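Local coordinates for protein ElaA (Escherichia coli, PDB 5Z6N) that probably acts as a GNAT-family N-acetyltransferase, which would transfer an acetyl group from acetyl coenzyme A to an amine, at residues Arg49-Trp54 and Ser97-Thr102; Val60-Ile65 and Arg79-Glu84. One frame throughout, in Å; residues are numbered along the deposited sequence.

From the N terminus, strand 3-8 and helix 14-31 come first, followed by strand 49-54, where contact 1 opens. The chain then runs into strand 59-67 and returns along strand 75-82; contact 2 closes this short hairpin, with 13 residues between its segments. Helix 91-106 follows, and its 97-102 portion packs back on strand 49-54 to close the longer loop of contact 1, so contact 2 is nested inside it. The two centres lie about 9 Å apart. Strands 49-54 and 59-67 are sheet neighbours, with G53 N and A61 O 2.6 Å apart, a probable hydrogen bond. Contact 2 builds the sheet, and contact 1 fastens a helix to one face of it.

Contact 1 of 2, residues Arg49-Trp54 and Ser97-Thr102; sequences RHILGW and SKTLET
The segment S97-T102 of helix 91-106 runs nearly antiparallel to strand R49-W54, at 153° between axes 9.7 Å apart, a helix-on-sheet packing in the GNAT fold. No hydrogen bond crosses; the strand's side chains meet both side chains and backbone of the helix. K98 contributes mainly its carbonyl oxygen, 4.2 Å from I51 CD1, while its ammonium end leads away to a cation-pi contact with W4. One residue on, T99 meets the tip of I51: I51 CD1 lies 3.2 Å from T99 OG1 and 3.4 Å from T99 CA. I51 can reach so far because its chi2 of 167° extends the chain, and the two side chains cross obliquely. T99 OG1 is hydrogen-bonded to L95 O; against the methyl it makes plain van der Waals contact. At T102 the two branches divide the work. T102 OG1, anti to the carbonyl carbon, turns back along the helix and donates to K98 O at 3.0 Å, in the carbonyl plane, while touching I51 CD1 at 3.5 Å; T102 CG2 meets R49, 3.8 Å from R49 NE. An alanine here would probably loosen the packing on I51 and R49, as it removes both the K98-bound hydroxyl and this methyl. The R49 chain bends at chi3, and NE forms a salt bridge with D6, whose OD2 is a weak second partner of T102 OG1, probably competing with K98 O for the same proton. Both threonine hydroxyls are thus satisfied by carbonyls of their own helix, which is consistent with polar side chains packing against a buried aliphatic tip.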
loop_
_atom_site.group_PDB
_atom_site.type_symbol
_atom_site.label_atom_id
_atom_site.label_comp_id
_atom_site.label_asym_id
_atom_site.label_seq_id
_atom_site.Cartn_x
_atom_site.Cartn_y
_atom_site.Cartn_z
ATOM N N ARG B 49 2.171 -14.903 -8.319
ATOM C CA ARG B 49 2.523 -14.068 -9.456
ATOM C C ARG B 49 1.611 -12.850 -9.501
ATOM O O ARG B 49 0.521 -12.841 -8.922
ATOM C CB ARG B 49 2.392 -14.843 -10.778
ATOM C CG ARG B 49 2.771 -16.314 -10.681
ATOM C CD ARG B 49 2.920 -16.948 -12.056
ATOM N NE ARG B 49 3.514 -16.024 -13.014
ATOM C CZ ARG B 49 4.795 -16.051 -13.366
ATOM N NH1 ARG B 49 5.612 -16.949 -12.834
ATOM N NH2 ARG B 49 5.271 -15.177 -14.240
ATOM N N HIS B 50 2.065 -11.823 -10.214
ATOM C CA HIS B 50 1.283 -10.618 -10.442
ATOM C C HIS B 50 1.277 -10.280 -11.926
ATOM O O HIS B 50 2.286 -10.457 -12.620
ATOM C CB HIS B 50 1.825 -9.422 -9.642
ATOM C CG HIS B 50 2.155 -9.739 -8.212
ATOM N ND1 HIS B 50 3.270 -10.468 -7.846
ATOM C CD2 HIS B 50 1.497 -9.448 -7.062
ATOM C CE1 HIS B 50 3.294 -10.593 -6.530
ATOM N NE2 HIS B 50 2.229 -9.987 -6.031
ATOM N N ILE B 51 0.134 -9.798 -12.405
ATOM C CA ILE B 51 -0.053 -9.440 -13.802
ATOM C C ILE B 51 -0.413 -7.963 -13.865
ATOM O O ILE B 51 -1.338 -7.514 -13.180
ATOM C CB ILE B 51 -1.122 -10.329 -14.459
ATOM C CG1 ILE B 51 -0.587 -11.762 -14.510
ATOM C CG2 ILE B 51 -1.484 -9.817 -15.856
ATOM C CD1 ILE B 51 -1.592 -12.802 -14.830
ATOM N N LEU B 52 0.345 -7.211 -14.663
ATOM C CA LEU B 52 0.258 -5.759 -14.713
ATOM C C LEU B 52 -0.009 -5.322 -16.144
ATOM O O LEU B 52 0.672 -5.775 -17.071
ATOM C CB LEU B 52 1.554 -5.103 -14.209
ATOM C CG LEU B 52 2.292 -5.700 -13.005
ATOM C CD1 LEU B 52 3.644 -5.053 -12.788
ATOM C CD2 LEU B 52 1.465 -5.564 -11.772
ATOM N N GLY B 53 -0.994 -4.444 -16.321
ATOM C CA GLY B 53 -1.218 -3.822 -17.612
ATOM C C GLY B 53 -0.670 -2.410 -17.622
ATOM O O GLY B 53 -1.101 -1.574 -16.823
ATOM N N TRP B 54 0.285 -2.128 -18.507
ATOM C CA TRP B 54 0.950 -0.832 -18.558
ATOM C C TRP B 54 0.565 -0.082 -19.826
ATOM O O TRP B 54 0.613 -0.643 -20.926
ATOM C CB TRP B 54 2.470 -0.993 -18.487
ATOM C CG TRP B 54 2.977 -1.329 -17.118
ATOM C CD1 TRP B 54 3.298 -2.567 -16.642
ATOM C CD2 TRP B 54 3.223 -0.411 -16.046
ATOM N NE1 TRP B 54 3.726 -2.476 -15.338
ATOM C CE2 TRP B 54 3.690 -1.163 -14.950
ATOM C CE3 TRP B 54 3.096 0.974 -15.910
ATOM C CZ2 TRP B 54 4.024 -0.575 -13.732
ATOM C CZ3 TRP B 54 3.427 1.555 -14.703
ATOM C CH2 TRP B 54 3.888 0.782 -13.630
ATOM N N SER B 97 -8.347 -13.043 -19.390
ATOM C CA SER B 97 -7.920 -14.156 -20.233
ATOM C C SER B 97 -6.413 -14.379 -20.165
ATOM O O SER B 97 -5.955 -15.524 -20.258
ATOM C CB SER B 97 -8.362 -13.912 -21.675
ATOM O OG SER B 97 -8.018 -12.602 -22.089
ATOM N N LYS B 98 -5.627 -13.312 -20.012
ATOM C CA LYS B 98 -4.187 -13.490 -19.863
ATOM C C LYS B 98 -3.832 -14.038 -18.488
ATOM O O LYS B 98 -2.833 -14.754 -18.347
ATOM C CB LYS B 98 -3.466 -12.168 -20.125
ATOM C CG LYS B 98 -3.690 -11.634 -21.529
ATOM C CD LYS B 98 -2.769 -10.470 -21.846
ATOM C CE LYS B 98 -2.806 -10.133 -23.333
ATOM N NZ LYS B 98 -4.118 -9.572 -23.767
ATOM N N THR B 99 -4.640 -13.722 -17.471
ATOM C CA THR B 99 -4.414 -14.251 -16.130
ATOM C C THR B 99 -4.822 -15.714 -16.028
ATOM O O THR B 99 -4.213 -16.473 -15.265
ATOM C CB THR B 99 -5.165 -13.401 -15.095
ATOM O OG1 THR B 99 -4.700 -12.045 -15.159
ATOM C CG2 THR B 99 -4.931 -13.914 -13.687
ATOM N N LEU B 100 -5.827 -16.132 -16.796
ATOM C CA LEU B 100 -6.158 -17.550 -16.859
ATOM C C LEU B 100 -5.143 -18.320 -17.695
ATOM O O LEU B 100 -4.816 -19.465 -17.372
ATOM C CB LEU B 100 -7.570 -17.736 -17.414
ATOM C CG LEU B 100 -8.675 -17.287 -16.458
ATOM C CD1 LEU B 100 -10.029 -17.339 -17.150
ATOM C CD2 LEU B 100 -8.671 -18.156 -15.207
ATOM N N GLU B 101 -4.631 -17.707 -18.769
ATOM C CA GLU B 101 -3.522 -18.309 -19.504
ATOM C C GLU B 101 -2.309 -18.504 -18.604
ATOM O O GLU B 101 -1.503 -19.414 -18.833
ATOM C CB GLU B 101 -3.157 -17.441 -20.711
ATOM C CG GLU B 101 -1.901 -17.886 -21.459
ATOM C CD GLU B 101 -1.400 -16.841 -22.445
ATOM O OE1 GLU B 101 -1.809 -15.665 -22.331
ATOM O OE2 GLU B 101 -0.584 -17.193 -23.324
ATOM N N THR B 102 -2.165 -17.665 -17.575
ATOM C CA THR B 102 -1.108 -17.864 -16.591
ATOM C C THR B 102 -1.462 -18.987 -15.621
ATOM O O THR B 102 -0.617 -19.838 -15.321
ATOM C CB THR B 102 -0.842 -16.559 -15.839
ATOM O OG1 THR B 102 -0.448 -15.544 -16.772
ATOM C CG2 THR B 102 0.268 -16.749 -14.812
#

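Contact 2 of 2, residues Val60-Ile65 and Arg79-Glu84; sequences VAYARI and RVIVSE
Strands V60-I65 and R79-V82 pair antiparallel, their short axes 4.7 Å apart at 170°, with Y62 and I81 as a hydrogen-bonded pair in which Y62 N lies 3.1 Å from I81 O and I81 N lies 2.9 Å from Y62 O, only the latter donor being in the plane of its carbonyl. With CG anti to the backbone N (chi1 171°), the Y62 ring runs alongside R79; R79 CB sits at the ring edge in its plane, 3.6 Å from Y62 CE2. R64 extends its chain from CG to NE beside the bent chain of R79, and R64 CZ lies over one face of the R79 guanidinium, offset toward its rim, the planes not parallel. R64 NH2 and R79 NH2 are 2.9 Å apart, a close pair of like-charged donors that is not hydrogen-bonded; salt bridges from R64 to D40 and D43 and from R79 to D38 would probably offset the charge. This is the central hairpin of the GNAT sheet, and the chain beyond strand 75-82 leads into helix 91-106, a connection that in relatives binds the pyrophosphate of acetyl coenzyme A. The Y62/I81 face of the sheet lies under helix 14-31, where I81 packs on L23, V27 and F28; V82 and A63 instead touch helix 91-106. A61 and V82 are the adjoining non-hydrogen-bonded pair, where A61 CA approaches I81 O in a CA-H...O contact. The V60 side chain meets S83, V60 CB lying 3.3 Å from S83 OG. Just past the strand end, S83 N reaches V60 O in an almost straight bond (170° at the hydrogen), although it stands well above that carbonyl plane. V60 and A61 together face G53 of the adjacent strand, a classic beta bulge.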
loop_
_atom_site.group_PDB
_atom_site.type_symbol
_atom_site.label_atom_id
_atom_site.label_comp_id
_atom_site.label_asym_id
_atom_site.label_seq_id
_atom_site.Cartn_x
_atom_site.Cartn_y
_atom_site.Cartn_z
ATOM N N VAL B 60 -2.576 0.434 -15.509
ATOM C CA VAL B 60 -3.993 0.595 -15.796
ATOM C C VAL B 60 -4.749 -0.728 -15.742
ATOM O O VAL B 60 -5.918 -0.781 -16.126
ATOM C CB VAL B 60 -4.201 1.288 -17.157
ATOM C CG1 VAL B 60 -3.532 2.660 -17.157
ATOM C CG2 VAL B 60 -3.651 0.424 -18.280
ATOM N N ALA B 61 -4.109 -1.796 -15.270
ATOM C CA ALA B 61 -4.740 -3.103 -15.153
ATOM C C ALA B 61 -3.867 -3.986 -14.278
ATOM O O ALA B 61 -2.639 -3.925 -14.365
ATOM C CB ALA B 61 -4.947 -3.756 -16.526
ATOM N N TYR B 62 -4.502 -4.810 -13.445
ATOM C CA TYR B 62 -3.756 -5.602 -12.478
ATOM C C TYR B 62 -4.602 -6.764 -11.981
ATOM O O TYR B 62 -5.824 -6.644 -11.853
ATOM C CB TYR B 62 -3.304 -4.746 -11.285
ATOM C CG TYR B 62 -2.706 -5.552 -10.146
ATOM C CD1 TYR B 62 -1.355 -5.831 -10.119
ATOM C CD2 TYR B 62 -3.495 -6.045 -9.114
ATOM C CE1 TYR B 62 -0.798 -6.565 -9.109
ATOM C CE2 TYR B 62 -2.947 -6.783 -8.099
ATOM C CZ TYR B 62 -1.595 -7.040 -8.099
ATOM O OH TYR B 62 -1.025 -7.774 -7.089
ATOM N N ALA B 63 -3.933 -7.878 -11.685
ATOM C CA ALA B 63 -4.530 -8.997 -10.971
ATOM C C ALA B 63 -3.407 -9.834 -10.377
ATOM O O ALA B 63 -2.316 -9.923 -10.947
ATOM C CB ALA B 63 -5.417 -9.849 -11.883
ATOM N N ARG B 64 -3.674 -10.430 -9.218
ATOM C CA ARG B 64 -2.703 -11.284 -8.554
ATOM C C ARG B 64 -3.257 -12.696 -8.418
ATOM O O ARG B 64 -4.475 -12.916 -8.397
ATOM C CB ARG B 64 -2.302 -10.738 -7.171
ATOM C CG ARG B 64 -3.026 -11.388 -6.005
ATOM C CD ARG B 64 -2.541 -10.820 -4.665
ATOM N NE ARG B 64 -3.536 -11.022 -3.628
ATOM C CZ ARG B 64 -3.402 -10.580 -2.383
ATOM N NH1 ARG B 64 -2.307 -9.921 -2.023
ATOM N NH2 ARG B 64 -4.353 -10.798 -1.484
ATOM N N ILE B 65 -2.335 -13.648 -8.326
ATOM C CA ILE B 65 -2.642 -15.068 -8.367
ATOM C C ILE B 65 -2.009 -15.725 -7.150
ATOM O O ILE B 65 -0.784 -15.680 -6.983
ATOM C CB ILE B 65 -2.120 -15.712 -9.659
ATOM C CG1 ILE B 65 -2.666 -14.983 -10.889
ATOM C CG2 ILE B 65 -2.463 -17.172 -9.689
ATOM C CD1 ILE B 65 -2.032 -15.445 -12.175
ATOM N N ARG B 79 -7.926 -9.234 -6.635
ATOM C CA ARG B 79 -7.433 -7.863 -6.819
ATOM C C ARG B 79 -7.607 -7.381 -8.260
ATOM O O ARG B 79 -6.823 -6.563 -8.753
ATOM C CB ARG B 79 -5.969 -7.729 -6.383
ATOM C CG ARG B 79 -5.707 -8.059 -4.931
ATOM C CD ARG B 79 -6.668 -7.318 -4.017
ATOM N NE ARG B 79 -6.053 -6.962 -2.746
ATOM C CZ ARG B 79 -6.065 -7.750 -1.675
ATOM N NH1 ARG B 79 -5.489 -7.356 -0.552
ATOM N NH2 ARG B 79 -6.627 -8.947 -1.728
ATOM N N VAL B 80 -8.647 -7.862 -8.938
ATOM C CA VAL B 80 -8.825 -7.599 -10.364
ATOM C C VAL B 80 -9.182 -6.131 -10.568
ATOM O O VAL B 80 -10.192 -5.647 -10.043
ATOM C CB VAL B 80 -9.899 -8.521 -10.953
ATOM C CG1 VAL B 80 -10.102 -8.229 -12.438
ATOM C CG2 VAL B 80 -9.524 -9.988 -10.712
ATOM N N ILE B 81 -8.354 -5.414 -11.333
ATOM C CA ILE B 81 -8.519 -3.974 -11.510
ATOM C C ILE B 81 -8.364 -3.586 -12.970
ATOM O O ILE B 81 -7.506 -4.115 -13.685
ATOM C CB ILE B 81 -7.515 -3.159 -10.668
ATOM C CG1 ILE B 81 -7.582 -3.552 -9.196
ATOM C CG2 ILE B 81 -7.798 -1.676 -10.820
ATOM C CD1 ILE B 81 -6.563 -2.843 -8.347
ATOM N N VAL B 82 -9.207 -2.652 -13.404
ATOM C CA VAL B 82 -8.944 -1.770 -14.531
ATOM C C VAL B 82 -9.028 -0.341 -14.012
ATOM O O VAL B 82 -9.929 -0.011 -13.233
ATOM C CB VAL B 82 -9.941 -1.992 -15.686
ATOM C CG1 VAL B 82 -9.746 -0.936 -16.761
ATOM C CG2 VAL B 82 -9.796 -3.393 -16.259
ATOM N N SER B 83 -8.079 0.500 -14.418
ATOM C CA SER B 83 -8.086 1.887 -13.970
ATOM C C SER B 83 -9.267 2.631 -14.586
ATOM O O SER B 83 -9.591 2.448 -15.763
ATOM C CB SER B 83 -6.765 2.574 -14.322
ATOM O OG SER B 83 -6.677 2.860 -15.704
ATOM N N GLU B 84 -9.908 3.485 -13.776
ATOM C CA GLU B 84 -11.236 3.993 -14.117
ATOM C C GLU B 84 -11.242 4.820 -15.393
ATOM O O GLU B 84 -12.286 4.935 -16.045
ATOM C CB GLU B 84 -11.816 4.809 -12.963
ATOM C CG GLU B 84 -10.820 5.699 -12.241
ATOM C CD GLU B 84 -10.389 5.109 -10.914
ATOM O OE1 GLU B 84 -9.495 4.234 -10.908
ATOM O OE2 GLU B 84 -10.961 5.517 -9.883
#